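PDB 4C65: ochratoxinase from Aspergillus niger, which releases C-terminal amino acids, preferably aromatic ones such as phenylalanine, and uses zinc to hydrolyse the mycotoxin ochratoxin A to ochratoxin alpha and L-phenylalanine. Local coordinates for residues D3-T8 and I30-I35; V7-A12 and R50-T55; L14-D19 and E396-D401; L61-W66 and G381-G386; V391-E396 and V411-K416. All blocks are in the same frame, centred on the assembly; numbering follows the deposited sequence.

Contact 1 of 5, residues D3-T8 and I30-I35; sequences DEAKVT and ISDKII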
# COMPACT_ATOMS: atom_id res chain seq x y z
N ASP A 3 1.03 25.73 -50.70
CA ASP A 3 0.53 27.10 -50.35
C ASP A 3 -0.84 27.41 -50.96
O ASP A 3 -1.59 28.22 -50.42
CB ASP A 3 1.55 28.18 -50.76
CG ASP A 3 2.81 28.17 -49.89
OD1 ASP A 3 2.70 28.02 -48.65
OD2 ASP A 3 3.92 28.35 -50.45
N GLU A 4 -1.15 26.78 -52.09
CA GLU A 4 -2.45 26.94 -52.74
C GLU A 4 -3.50 26.14 -51.99
O GLU A 4 -3.24 25.04 -51.56
CB GLU A 4 -2.37 26.45 -54.19
CG GLU A 4 -1.78 27.47 -55.17
CD GLU A 4 -2.71 28.63 -55.47
OE1 GLU A 4 -3.94 28.47 -55.38
OE2 GLU A 4 -2.21 29.72 -55.82
N ALA A 5 -4.70 26.68 -51.87
CA ALA A 5 -5.82 25.96 -51.26
C ALA A 5 -6.26 24.82 -52.15
O ALA A 5 -6.24 24.94 -53.37
CB ALA A 5 -6.97 26.91 -51.07
N LYS A 6 -6.61 23.71 -51.53
CA LYS A 6 -7.10 22.57 -52.26
C LYS A 6 -8.61 22.63 -52.40
O LYS A 6 -9.35 22.60 -51.43
CB LYS A 6 -6.66 21.27 -51.59
CG LYS A 6 -6.98 20.04 -52.41
CD LYS A 6 -6.30 18.79 -51.89
CE LYS A 6 -6.97 17.53 -52.50
NZ LYS A 6 -7.00 16.32 -51.62
N VAL A 7 -9.07 22.70 -53.64
CA VAL A 7 -10.46 22.94 -53.93
C VAL A 7 -11.09 21.74 -54.62
O VAL A 7 -10.55 21.22 -55.59
CB VAL A 7 -10.59 24.21 -54.81
CG1 VAL A 7 -12.02 24.43 -55.28
CG2 VAL A 7 -10.09 25.41 -54.02
N THR A 8 -12.27 21.33 -54.13
CA THR A 8 -13.04 20.23 -54.72
C THR A 8 -14.47 20.68 -54.98
O THR A 8 -15.11 21.27 -54.11
CB THR A 8 -13.08 19.01 -53.79
OG1 THR A 8 -11.76 18.66 -53.41
CG2 THR A 8 -13.75 17.84 -54.47
N ILE A 30 -15.52 22.40 -51.59
CA ILE A 30 -14.64 22.24 -50.45
C ILE A 30 -13.34 22.99 -50.72
O ILE A 30 -12.71 22.79 -51.75
CB ILE A 30 -14.28 20.75 -50.19
CG1 ILE A 30 -15.56 19.94 -49.93
CG2 ILE A 30 -13.33 20.63 -49.01
CD1 ILE A 30 -15.33 18.44 -49.74
N SER A 31 -12.97 23.86 -49.79
CA SER A 31 -11.64 24.48 -49.81
C SER A 31 -10.92 24.04 -48.56
O SER A 31 -11.29 24.44 -47.47
CB SER A 31 -11.75 26.00 -49.87
OG SER A 31 -10.46 26.58 -49.86
N ASP A 32 -9.89 23.21 -48.73
CA ASP A 32 -9.14 22.63 -47.63
C ASP A 32 -10.06 21.90 -46.67
O ASP A 32 -10.65 20.91 -47.06
CB ASP A 32 -8.28 23.69 -46.94
CG ASP A 32 -7.15 24.18 -47.83
OD1 ASP A 32 -6.65 23.36 -48.62
OD2 ASP A 32 -6.80 25.37 -47.78
N LYS A 33 -10.21 22.37 -45.44
CA LYS A 33 -10.99 21.64 -44.42
C LYS A 33 -12.43 22.06 -44.33
O LYS A 33 -13.21 21.41 -43.65
CB LYS A 33 -10.34 21.81 -43.06
CG LYS A 33 -8.94 21.21 -43.02
CD LYS A 33 -8.16 21.62 -41.79
CE LYS A 33 -6.72 21.14 -41.84
NZ LYS A 33 -6.31 20.42 -40.60
N ILE A 34 -12.78 23.15 -45.01
CA ILE A 34 -14.06 23.82 -44.83
C ILE A 34 -14.91 23.88 -46.09
O ILE A 34 -14.43 23.67 -47.17
CB ILE A 34 -13.69 25.20 -44.25
CG1 ILE A 34 -13.47 24.92 -42.77
CG2 ILE A 34 -14.73 26.30 -44.49
CD1 ILE A 34 -12.06 25.15 -42.31
N ILE A 35 -16.21 24.07 -45.91
CA ILE A 35 -17.11 24.18 -47.01
C ILE A 35 -17.10 25.62 -47.47
O ILE A 35 -17.45 26.51 -46.71
CB ILE A 35 -18.54 23.78 -46.61
CG1 ILE A 35 -18.57 22.28 -46.26
CG2 ILE A 35 -19.52 24.11 -47.73
CD1 ILE A 35 -19.74 21.86 -45.41
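V7 and T8, at the start of strand 7-15, make an antiparallel pairing with S31 and I30, at the end of strand 26-31; the two strands form a beta hairpin in the smaller beta-sandwich domain. T8 and I30 are the hydrogen-bonded pair: T8 N reaches I30 O at 2.8 Å, and I30 N reaches T8 O at 2.8 Å. V7 and S31 form the non-hydrogen-bonded pair, where V7 CA-H leans on I30 O with CA 3.1 Å away.

Past the strand ends D32 prolongs the ladder and occupies both backbone polar groups of K6. Its amide N donates to K6 O at 2.8 Å, while its carboxylate OD1 accepts from K6 N at 2.9 Å. That second bond is nearly straight (170°), yet the donor stands 44° above the carboxylate plane. With CG anti to its carbonyl carbon (chi1 -68°), the D32 carboxylate lies beside A5 and K6, OD2 3.6 Å from A5 CB. S31 OG touches the same methyl at 3.7 Å. D32 is the second residue of a type II' turn, S31 to I34, closed by backbone bonds in both directions and leading on to strand 34-38; this is consistent with its side chain facing K6.

Nearby, V7 packs on Y48 and S51 of helix 46-51, T8 touches S54 and H56 of strand 54-58, and I35 of strand 34-38 packs on L28.

Contact 2 of 5, residues V7-A12 and R50-T55; sequences VTIIYA and RSTQST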
# COMPACT_ATOMS: atom_id res chain seq x y z
N VAL A 7 -9.07 22.70 -53.64
CA VAL A 7 -10.46 22.94 -53.93
C VAL A 7 -11.09 21.74 -54.62
O VAL A 7 -10.55 21.22 -55.59
CB VAL A 7 -10.59 24.21 -54.81
CG1 VAL A 7 -12.02 24.43 -55.28
CG2 VAL A 7 -10.09 25.41 -54.02
N THR A 8 -12.27 21.33 -54.13
CA THR A 8 -13.04 20.23 -54.72
C THR A 8 -14.47 20.68 -54.98
O THR A 8 -15.11 21.27 -54.11
CB THR A 8 -13.08 19.01 -53.79
OG1 THR A 8 -11.76 18.66 -53.41
CG2 THR A 8 -13.75 17.84 -54.47
N ILE A 9 -14.97 20.44 -56.20
CA ILE A 9 -16.36 20.73 -56.53
C ILE A 9 -17.12 19.43 -56.61
O ILE A 9 -16.69 18.50 -57.29
CB ILE A 9 -16.52 21.49 -57.85
CG1 ILE A 9 -15.65 22.75 -57.83
CG2 ILE A 9 -17.98 21.87 -58.06
CD1 ILE A 9 -15.74 23.61 -59.06
N ILE A 10 -18.23 19.36 -55.88
CA ILE A 10 -19.10 18.21 -55.91
C ILE A 10 -20.48 18.63 -56.40
O ILE A 10 -21.11 19.49 -55.79
CB ILE A 10 -19.27 17.59 -54.51
CG1 ILE A 10 -17.92 17.26 -53.90
CG2 ILE A 10 -20.16 16.35 -54.58
CD1 ILE A 10 -17.96 17.17 -52.39
N TYR A 11 -20.91 18.07 -57.53
CA TYR A 11 -22.23 18.33 -58.07
C TYR A 11 -23.17 17.26 -57.59
O TYR A 11 -22.84 16.07 -57.65
CB TYR A 11 -22.18 18.29 -59.59
CG TYR A 11 -21.35 19.39 -60.21
CD1 TYR A 11 -21.90 20.62 -60.52
CD2 TYR A 11 -20.00 19.21 -60.44
CE1 TYR A 11 -21.15 21.63 -61.09
CE2 TYR A 11 -19.22 20.23 -61.01
CZ TYR A 11 -19.81 21.43 -61.34
OH TYR A 11 -19.07 22.42 -61.91
N ALA A 12 -24.34 17.68 -57.13
CA ALA A 12 -25.29 16.74 -56.54
C ALA A 12 -26.67 16.84 -57.16
O ALA A 12 -27.25 17.92 -57.18
CB ALA A 12 -25.37 16.95 -55.03
N ARG A 50 -12.33 27.77 -61.72
CA ARG A 50 -10.94 27.94 -62.18
C ARG A 50 -9.93 27.11 -61.38
O ARG A 50 -9.05 26.46 -61.96
CB ARG A 50 -10.53 29.41 -62.05
CG ARG A 50 -10.84 30.20 -63.27
CD ARG A 50 -10.87 31.63 -62.81
NE ARG A 50 -11.92 32.40 -63.48
CZ ARG A 50 -12.66 33.35 -62.91
NH1 ARG A 50 -12.51 33.70 -61.63
NH2 ARG A 50 -13.56 33.99 -63.65
N SER A 51 -10.06 27.14 -60.06
CA SER A 51 -9.02 26.63 -59.18
C SER A 51 -9.20 25.17 -58.76
O SER A 51 -8.31 24.60 -58.13
CB SER A 51 -8.92 27.52 -57.94
OG SER A 51 -10.08 27.39 -57.11
N THR A 52 -10.32 24.54 -59.12
CA THR A 52 -10.60 23.18 -58.63
C THR A 52 -9.59 22.10 -59.09
O THR A 52 -9.28 21.96 -60.26
CB THR A 52 -12.06 22.74 -58.94
OG1 THR A 52 -12.33 21.48 -58.31
CG2 THR A 52 -12.33 22.62 -60.45
N GLN A 53 -9.09 21.35 -58.12
CA GLN A 53 -8.20 20.22 -58.33
C GLN A 53 -8.97 19.00 -58.88
O GLN A 53 -8.44 18.23 -59.65
CB GLN A 53 -7.55 19.79 -56.98
CG GLN A 53 -6.19 20.38 -56.62
CD GLN A 53 -6.20 21.90 -56.51
OE1 GLN A 53 -7.12 22.51 -55.95
NE2 GLN A 53 -5.16 22.53 -57.03
N SER A 54 -10.19 18.80 -58.39
CA SER A 54 -11.01 17.68 -58.83
C SER A 54 -12.49 17.96 -58.66
O SER A 54 -12.92 18.76 -57.83
CB SER A 54 -10.65 16.41 -58.08
OG SER A 54 -11.15 16.45 -56.78
N THR A 55 -13.28 17.27 -59.48
CA THR A 55 -14.70 17.40 -59.51
C THR A 55 -15.37 16.03 -59.34
O THR A 55 -14.85 15.03 -59.85
CB THR A 55 -15.01 17.90 -60.95
OG1 THR A 55 -14.30 19.12 -61.20
CG2 THR A 55 -16.49 18.09 -61.21
O HOH W 1 -9.59 18.57 -54.87
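Hydrogen bonds join V7 to Q53 twice. V7 N donates to Q53 OE1 at 3.0 Å, almost linear at 175° and tilted slightly from the amide plane; Q53 N returns a bond to V7 O at 2.9 Å. The Q53 side chain bends at chi2 (60°), which swings CD back beside the strand. Two residues on, I9 N donates to S54 O at 3.1 Å.

These bonds open a parallel pairing in which T8 sits beside S54 and I9 beside T55. Strand 54-58 enters the sheet after helix 46-51, which follows strand 34-38, so the helix lies within a crossover between strands running the same way; strands 26-31 and 7-15 stand between them.

Water adds a bridge: it donates to V7 O at 2.9 Å and is hydrogen-bonded to T8 OG1 at 2.6 Å and S54 OG at 3.3 Å.

Van der Waals contacts run from the end of helix 46-51 to T55. V7 CG2 lies against S51 OG, a hydroxyl itself bonded to K47 O. The I9 side chain meets that of T52 at about a right angle, its CD1 3.8 Å from T52 CG2. At the far end T55 CG2 abuts the edge of the Y11 ring, in its plane, 3.5 Å from CE2; that ring also makes a cation-pi contact with R57.

Contact 3 of 5, residues L14-D19 and E396-D401; sequences LLIPGD and ENPLED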
# COMPACT_ATOMS: atom_id res chain seq x y z
N LEU A 14 -29.31 15.72 -55.75
CA LEU A 14 -30.05 16.17 -54.58
C LEU A 14 -29.06 16.48 -53.45
O LEU A 14 -28.21 15.65 -53.12
CB LEU A 14 -31.02 15.08 -54.14
CG LEU A 14 -31.92 15.40 -52.95
CD1 LEU A 14 -32.99 16.40 -53.33
CD2 LEU A 14 -32.54 14.11 -52.43
N LEU A 15 -29.20 17.66 -52.85
CA LEU A 15 -28.35 18.05 -51.73
C LEU A 15 -29.20 18.26 -50.48
O LEU A 15 -30.07 19.11 -50.47
CB LEU A 15 -27.54 19.30 -52.06
CG LEU A 15 -26.47 19.71 -51.04
CD1 LEU A 15 -25.24 20.28 -51.72
CD2 LEU A 15 -27.00 20.70 -50.01
N ILE A 16 -28.93 17.45 -49.45
CA ILE A 16 -29.63 17.51 -48.19
C ILE A 16 -28.72 18.25 -47.21
O ILE A 16 -27.71 17.70 -46.77
CB ILE A 16 -29.98 16.09 -47.68
CG1 ILE A 16 -30.84 15.37 -48.72
CG2 ILE A 16 -30.73 16.17 -46.36
CD1 ILE A 16 -30.84 13.86 -48.61
N PRO A 17 -29.05 19.52 -46.90
CA PRO A 17 -28.12 20.32 -46.14
C PRO A 17 -28.00 19.93 -44.66
O PRO A 17 -27.02 20.29 -44.01
CB PRO A 17 -28.67 21.74 -46.31
CG PRO A 17 -30.13 21.54 -46.44
CD PRO A 17 -30.26 20.27 -47.25
N GLY A 18 -29.00 19.22 -44.13
CA GLY A 18 -28.98 18.81 -42.73
C GLY A 18 -30.06 19.50 -41.93
O GLY A 18 -30.84 18.83 -41.22
N ASP A 19 -30.14 20.82 -42.05
CA ASP A 19 -31.24 21.58 -41.48
C ASP A 19 -31.77 22.53 -42.54
O ASP A 19 -31.23 23.60 -42.73
CB ASP A 19 -30.77 22.37 -40.26
CG ASP A 19 -31.90 23.10 -39.54
OD1 ASP A 19 -33.09 22.97 -39.91
OD2 ASP A 19 -31.63 23.80 -38.56
N GLU A 396 -28.49 6.50 -53.55
CA GLU A 396 -29.95 6.64 -53.56
C GLU A 396 -30.44 7.65 -52.54
O GLU A 396 -29.74 8.01 -51.62
CB GLU A 396 -30.67 5.31 -53.31
CG GLU A 396 -30.73 4.42 -54.58
CD GLU A 396 -29.94 3.13 -54.56
OE1 GLU A 396 -29.51 2.67 -53.46
OE2 GLU A 396 -29.81 2.53 -55.67
N ASN A 397 -31.67 8.10 -52.75
CA ASN A 397 -32.28 9.15 -51.95
C ASN A 397 -32.85 8.58 -50.65
O ASN A 397 -33.84 7.87 -50.66
CB ASN A 397 -33.39 9.82 -52.76
CG ASN A 397 -34.07 10.93 -52.01
OD1 ASN A 397 -33.67 11.31 -50.90
ND2 ASN A 397 -35.14 11.43 -52.57
N PRO A 398 -32.20 8.90 -49.51
CA PRO A 398 -32.63 8.36 -48.25
C PRO A 398 -34.00 8.88 -47.80
O PRO A 398 -34.63 8.25 -46.96
CB PRO A 398 -31.52 8.80 -47.29
CG PRO A 398 -31.01 10.07 -47.88
CD PRO A 398 -31.09 9.87 -49.36
N LEU A 399 -34.46 9.99 -48.36
CA LEU A 399 -35.76 10.56 -48.01
C LEU A 399 -36.90 9.69 -48.54
O LEU A 399 -38.00 9.77 -48.01
CB LEU A 399 -35.90 11.98 -48.56
CG LEU A 399 -34.80 12.96 -48.16
CD1 LEU A 399 -35.02 14.29 -48.84
CD2 LEU A 399 -34.77 13.13 -46.65
N GLU A 400 -36.61 8.88 -49.56
CA GLU A 400 -37.58 7.90 -50.11
C GLU A 400 -37.52 6.63 -49.31
O GLU A 400 -38.49 5.90 -49.30
CB GLU A 400 -37.24 7.39 -51.54
CG GLU A 400 -38.32 7.44 -52.59
CD GLU A 400 -38.11 8.63 -53.45
OE1 GLU A 400 -37.08 8.63 -54.17
OE2 GLU A 400 -38.91 9.58 -53.39
N ASP A 401 -36.38 6.33 -48.69
CA ASP A 401 -36.21 5.12 -47.89
C ASP A 401 -35.06 5.30 -46.91
O ASP A 401 -33.88 5.25 -47.28
CB ASP A 401 -35.96 3.91 -48.80
CG ASP A 401 -35.87 2.59 -48.03
OD1 ASP A 401 -36.24 2.51 -46.83
OD2 ASP A 401 -35.43 1.59 -48.65
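L14 and I16 supply the first shell on one side, N397, P398 and L399 on the other, and no hydrogen bond crosses between them. L14 CD2 meets the N397 amide group 3.4 Å from OD1, with CG and ND2 only slightly farther. The I16 and P398 side chains reach toward each other tip to tip, with I16 CD1 3.9 Å from P398 CG. The same methyl lies 4.1 Å from L399 CG, so CD1 of I16 is shared by the proline ring and the leucine branch.

The N397 amide is positioned by a bond within its own segment. N397 CG is anti to its backbone N (chi1 -179°), and OD1 accepts from L399 N at 3.0 Å, which makes an Asx turn; the donor approaches from above the amide plane, 57° out of it. E400 N donates to N397 O at 3.1 Å, a main-chain bond that overlaps the Asx turn. N397 faces L14, at the corner of the chain, and L399 chiefly faces I16.

The contact thus joins the end of strand 7-15 to the loop between strands 391-394 and 411-416, N-terminal part to C-terminal part. Further out, I16 touches V60 and M62 of strand 60-67, while P398 and L399 rest on I362 of helix 358-365, whose L359 meets both I16 and L399.

Contact 4 of 5, residues L61-W66 and G381-G386; sequences LMPGLW and GQLREG
G381 O rests against the P63 ring, 3.6 Å from CG and 3.7 Å from CB; these are van der Waals contacts, and no hydrogen bond joins the two segments. G381 has a positive phi (79°), a conformation that favours glycine, and its CA also approaches the W66 indole obliquely, 4.5 Å from NE1.

L383 carries most of the remaining contact. Its CG is anti to the carbonyl carbon (chi1 -62°), and from there the two methyls lie over the backbone at the M62-P63 junction: CD1 lies 3.6 Å from M62 CA, and CD2 lies 3.6 Å from P63 N. L383 CG packs against P63 CD at 3.9 Å, and L383 CD1 meets L61 CD2 at 4.0 Å. L383 is also the centre of an inverse gamma turn, whose backbone bond from R384 N to Q382 O is weak.

Strand 60-67 belongs to the sandwich at its start, beside strands 7-15 and 391-394, and then pairs with strand 109-114 on its way to the zinc ligands H69 and H71, the His-X-His motif at the C-terminal end of the first barrel strand, as in other amidohydrolases. The side chain of W66 is about 10 Å from that of H69, and its ring meets that of Y137 with the planes nearly parallel.

R384 NH1 makes a weak bond to Q382 OE1, which lies at the guanidinium edge, in its plane; R384 itself is exposed.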
# COMPACT_ATOMS: atom_id res chain seq x y z
N LEU A 61 -26.03 14.18 -51.92
CA LEU A 61 -25.01 14.67 -51.02
C LEU A 61 -25.64 15.16 -49.71
O LEU A 61 -26.73 15.77 -49.73
CB LEU A 61 -24.25 15.81 -51.67
CG LEU A 61 -22.87 16.12 -51.12
CD1 LEU A 61 -21.85 15.06 -51.53
CD2 LEU A 61 -22.41 17.50 -51.60
N MET A 62 -24.96 14.91 -48.60
CA MET A 62 -25.46 15.30 -47.28
C MET A 62 -24.31 15.41 -46.29
O MET A 62 -23.16 15.03 -46.61
CB MET A 62 -26.49 14.29 -46.79
CG MET A 62 -25.99 12.86 -46.62
SD MET A 62 -27.23 11.78 -45.85
CE MET A 62 -27.10 12.30 -44.13
N PRO A 63 -24.58 15.94 -45.10
CA PRO A 63 -23.52 15.95 -44.09
C PRO A 63 -23.15 14.56 -43.63
O PRO A 63 -23.97 13.65 -43.65
CB PRO A 63 -24.14 16.71 -42.90
CG PRO A 63 -25.37 17.36 -43.44
CD PRO A 63 -25.83 16.49 -44.57
N GLY A 64 -21.89 14.40 -43.23
CA GLY A 64 -21.47 13.16 -42.56
C GLY A 64 -22.32 12.90 -41.30
O GLY A 64 -22.72 13.84 -40.62
N LEU A 65 -22.59 11.63 -41.03
CA LEU A 65 -23.51 11.26 -39.97
C LEU A 65 -22.82 11.22 -38.61
O LEU A 65 -21.64 10.89 -38.50
CB LEU A 65 -24.10 9.89 -40.27
CG LEU A 65 -25.05 9.83 -41.46
CD1 LEU A 65 -25.18 8.39 -41.93
CD2 LEU A 65 -26.41 10.41 -41.04
N TRP A 66 -23.59 11.58 -37.58
CA TRP A 66 -23.16 11.48 -36.18
C TRP A 66 -23.90 10.34 -35.50
O TRP A 66 -25.05 10.06 -35.81
CB TRP A 66 -23.52 12.72 -35.40
CG TRP A 66 -22.62 13.88 -35.57
CD1 TRP A 66 -22.39 14.57 -36.70
CD2 TRP A 66 -21.91 14.57 -34.53
NE1 TRP A 66 -21.52 15.62 -36.45
CE2 TRP A 66 -21.22 15.63 -35.12
CE3 TRP A 66 -21.78 14.36 -33.16
CZ2 TRP A 66 -20.39 16.47 -34.40
CZ3 TRP A 66 -20.97 15.22 -32.44
CH2 TRP A 66 -20.30 16.27 -33.06
N GLY A 381 -21.96 19.33 -39.09
CA GLY A 381 -23.28 18.69 -39.16
C GLY A 381 -24.27 19.33 -40.13
O GLY A 381 -25.41 18.88 -40.22
N GLN A 382 -23.81 20.32 -40.90
CA GLN A 382 -24.59 20.89 -41.97
C GLN A 382 -23.75 21.21 -43.20
O GLN A 382 -22.56 21.55 -43.08
CB GLN A 382 -25.23 22.19 -41.53
CG GLN A 382 -26.19 22.02 -40.40
CD GLN A 382 -26.80 23.35 -40.03
OE1 GLN A 382 -27.45 23.99 -40.83
NE2 GLN A 382 -26.62 23.74 -38.78
N LEU A 383 -24.36 21.08 -44.38
CA LEU A 383 -23.72 21.46 -45.63
C LEU A 383 -23.99 22.95 -45.81
O LEU A 383 -24.97 23.35 -46.45
CB LEU A 383 -24.23 20.63 -46.83
CG LEU A 383 -24.00 19.12 -46.80
CD1 LEU A 383 -24.29 18.54 -48.17
CD2 LEU A 383 -22.59 18.72 -46.36
N ARG A 384 -23.12 23.75 -45.21
CA ARG A 384 -23.24 25.20 -45.14
C ARG A 384 -21.89 25.84 -45.27
O ARG A 384 -20.92 25.32 -44.75
CB ARG A 384 -23.77 25.65 -43.78
CG ARG A 384 -25.24 25.87 -43.87
CD ARG A 384 -25.83 26.16 -42.52
NE ARG A 384 -25.74 27.58 -42.23
CZ ARG A 384 -26.33 28.15 -41.19
NH1 ARG A 384 -27.08 27.43 -40.37
NH2 ARG A 384 -26.18 29.45 -40.97
N GLU A 385 -21.83 27.01 -45.91
CA GLU A 385 -20.58 27.72 -46.02
C GLU A 385 -19.98 28.00 -44.62
O GLU A 385 -20.67 28.40 -43.69
CB GLU A 385 -20.80 29.00 -46.81
CG GLU A 385 -19.50 29.76 -47.07
CD GLU A 385 -19.63 31.16 -47.67
OE1 GLU A 385 -20.37 31.98 -47.10
OE2 GLU A 385 -18.88 31.52 -48.60
N GLY A 386 -18.68 27.75 -44.50
CA GLY A 386 -17.96 27.97 -43.25
C GLY A 386 -17.96 26.79 -42.28
O GLY A 386 -17.22 26.81 -41.31

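Contact 5 of 5, residues V391-E396 and V411-K416; sequences VIALEE and VTHVWK
V391 and W415 exchange two backbone hydrogen bonds, W415 N to V391 O at 2.8 Å and V391 N to W415 O at 2.9 Å. A393 N then donates to H413 O at 2.9 Å, while A393 O takes its bond not from H413 but from T412 N, also at 2.9 Å and more bent (144° at the hydrogen). Both T412 and H413 therefore face A393, which is the definition of a classic beta bulge, and L394 pairs with V411 one residue out of register.

Within the bulge T412 and H413 are tied together. T412 OG1 sits between its backbone N and carbonyl carbon (chi1 58°) and lies 2.7 Å from H413 ND1, at the edge of the imidazole and in its plane; either atom could donate.

Packing continues on both faces of the ladder. On one, A393 CB touches H413 CB at 3.6 Å, and the W415 ring turns its edge to the strand, with CE3 3.4 Å from V391 O. On the other, I392 and V414 lie side by side, their CG2 methyls 4.0 Å apart. L61 touches V391 and A393, and H56 meets the W415 ring edge to face.

With an angle of 173° between their directions, strands 391-394 and 411-416 form an antiparallel pair whose chain returns through a long loop, part of the C-terminal share of the beta-sandwich that accompanies the barrel in metal-dependent amidohydrolases.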
# COMPACT_ATOMS: atom_id res chain seq x y z
N VAL A 391 -18.64 15.29 -45.24
CA VAL A 391 -19.63 15.25 -46.32
C VAL A 391 -19.66 13.84 -46.84
O VAL A 391 -18.61 13.22 -47.02
CB VAL A 391 -19.25 16.23 -47.47
CG1 VAL A 391 -20.31 16.23 -48.57
CG2 VAL A 391 -19.05 17.64 -46.95
N ILE A 392 -20.86 13.32 -47.06
CA ILE A 392 -20.97 12.00 -47.67
C ILE A 392 -21.88 12.01 -48.89
O ILE A 392 -22.83 12.81 -48.98
CB ILE A 392 -21.44 10.93 -46.65
CG1 ILE A 392 -22.83 11.24 -46.09
CG2 ILE A 392 -20.42 10.82 -45.53
CD1 ILE A 392 -23.45 10.10 -45.29
N ALA A 393 -21.58 11.12 -49.82
CA ALA A 393 -22.39 10.95 -51.01
C ALA A 393 -23.06 9.61 -50.98
O ALA A 393 -22.47 8.61 -50.56
CB ALA A 393 -21.56 11.10 -52.27
N LEU A 394 -24.29 9.58 -51.48
CA LEU A 394 -25.08 8.37 -51.56
C LEU A 394 -25.53 8.09 -52.96
O LEU A 394 -25.69 9.02 -53.77
CB LEU A 394 -26.32 8.49 -50.67
CG LEU A 394 -26.15 8.17 -49.19
CD1 LEU A 394 -25.68 9.38 -48.45
CD2 LEU A 394 -27.43 7.67 -48.55
N GLU A 395 -25.75 6.82 -53.25
CA GLU A 395 -26.25 6.39 -54.55
C GLU A 395 -27.76 6.57 -54.66
O GLU A 395 -28.25 6.79 -55.75
CB GLU A 395 -25.90 4.93 -54.76
CG GLU A 395 -25.51 4.52 -56.18
CD GLU A 395 -24.84 3.13 -56.24
OE1 GLU A 395 -24.44 2.61 -55.16
OE2 GLU A 395 -24.73 2.53 -57.36
N GLU A 396 -28.49 6.50 -53.55
CA GLU A 396 -29.95 6.64 -53.56
C GLU A 396 -30.44 7.65 -52.54
O GLU A 396 -29.74 8.01 -51.62
CB GLU A 396 -30.67 5.31 -53.31
CG GLU A 396 -30.73 4.42 -54.58
CD GLU A 396 -29.94 3.13 -54.56
OE1 GLU A 396 -29.51 2.67 -53.46
OE2 GLU A 396 -29.81 2.53 -55.67
N VAL A 411 -23.20 4.32 -49.56
CA VAL A 411 -22.36 5.47 -49.28
C VAL A 411 -21.12 5.39 -50.15
O VAL A 411 -20.20 4.64 -49.87
CB VAL A 411 -21.95 5.51 -47.79
CG1 VAL A 411 -21.11 6.73 -47.49
CG2 VAL A 411 -23.19 5.48 -46.91
N THR A 412 -21.07 6.19 -51.21
CA THR A 412 -20.01 6.04 -52.22
C THR A 412 -18.81 6.89 -51.92
O THR A 412 -17.70 6.53 -52.33
CB THR A 412 -20.51 6.41 -53.63
OG1 THR A 412 -20.99 7.76 -53.63
CG2 THR A 412 -21.62 5.49 -54.05
N HIS A 413 -19.02 8.04 -51.27
CA HIS A 413 -17.95 9.01 -51.02
C HIS A 413 -18.02 9.45 -49.59
O HIS A 413 -19.11 9.77 -49.09
CB HIS A 413 -18.08 10.26 -51.88
CG HIS A 413 -17.90 10.02 -53.34
ND1 HIS A 413 -18.84 9.37 -54.11
CD2 HIS A 413 -16.90 10.37 -54.18
CE1 HIS A 413 -18.42 9.32 -55.36
NE2 HIS A 413 -17.24 9.91 -55.42
N VAL A 414 -16.87 9.52 -48.93
CA VAL A 414 -16.79 10.05 -47.57
C VAL A 414 -15.63 11.05 -47.43
O VAL A 414 -14.48 10.69 -47.56
CB VAL A 414 -16.64 8.93 -46.52
CG1 VAL A 414 -16.56 9.51 -45.11
CG2 VAL A 414 -17.80 7.95 -46.63
N TRP A 415 -15.99 12.31 -47.17
CA TRP A 415 -15.05 13.36 -46.81
C TRP A 415 -15.13 13.65 -45.31
O TRP A 415 -16.21 13.83 -44.76
CB TRP A 415 -15.37 14.67 -47.54
CG TRP A 415 -15.05 14.68 -48.98
CD1 TRP A 415 -13.86 15.02 -49.55
CD2 TRP A 415 -15.93 14.33 -50.04
NE1 TRP A 415 -13.95 14.92 -50.91
CE2 TRP A 415 -15.21 14.50 -51.24
CE3 TRP A 415 -17.24 13.88 -50.10
CZ2 TRP A 415 -15.77 14.24 -52.49
CZ3 TRP A 415 -17.80 13.62 -51.33
CH2 TRP A 415 -17.07 13.79 -52.51
N LYS A 416 -13.97 13.66 -44.65
CA LYS A 416 -13.85 14.12 -43.27
C LYS A 416 -12.78 15.19 -43.22
O LYS A 416 -11.63 14.96 -43.60
CB LYS A 416 -13.46 12.97 -42.34
CG LYS A 416 -13.49 13.38 -40.88
CD LYS A 416 -12.95 12.33 -39.93
CE LYS A 416 -11.44 12.35 -39.76
NZ LYS A 416 -11.08 11.81 -38.44

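How the contacts relate
All five contacts reach one mixed sheet. Contacts 1 and 2 share V7 and T8, their centres 9 Å apart, and use different neighbours of strand 7-15. Contacts 3, 4 and 5 cluster with each pair of centres about 11 Å apart. Contact 4 is the hub: I35 O to G386 N (2.8 Å) probably bonds it to contact 1, I16 N to L61 O (2.8 Å) to contact 3, and M62 O to I392 N (2.9 Å) to contact 5. W415 of contact 5 packs on contacts 1 and 2, CD1 3.7 Å from I30 CD1 and CH2 3.5 Å from I10 CD1. Contact 4 alone approaches the zinc site; the others lie away from it.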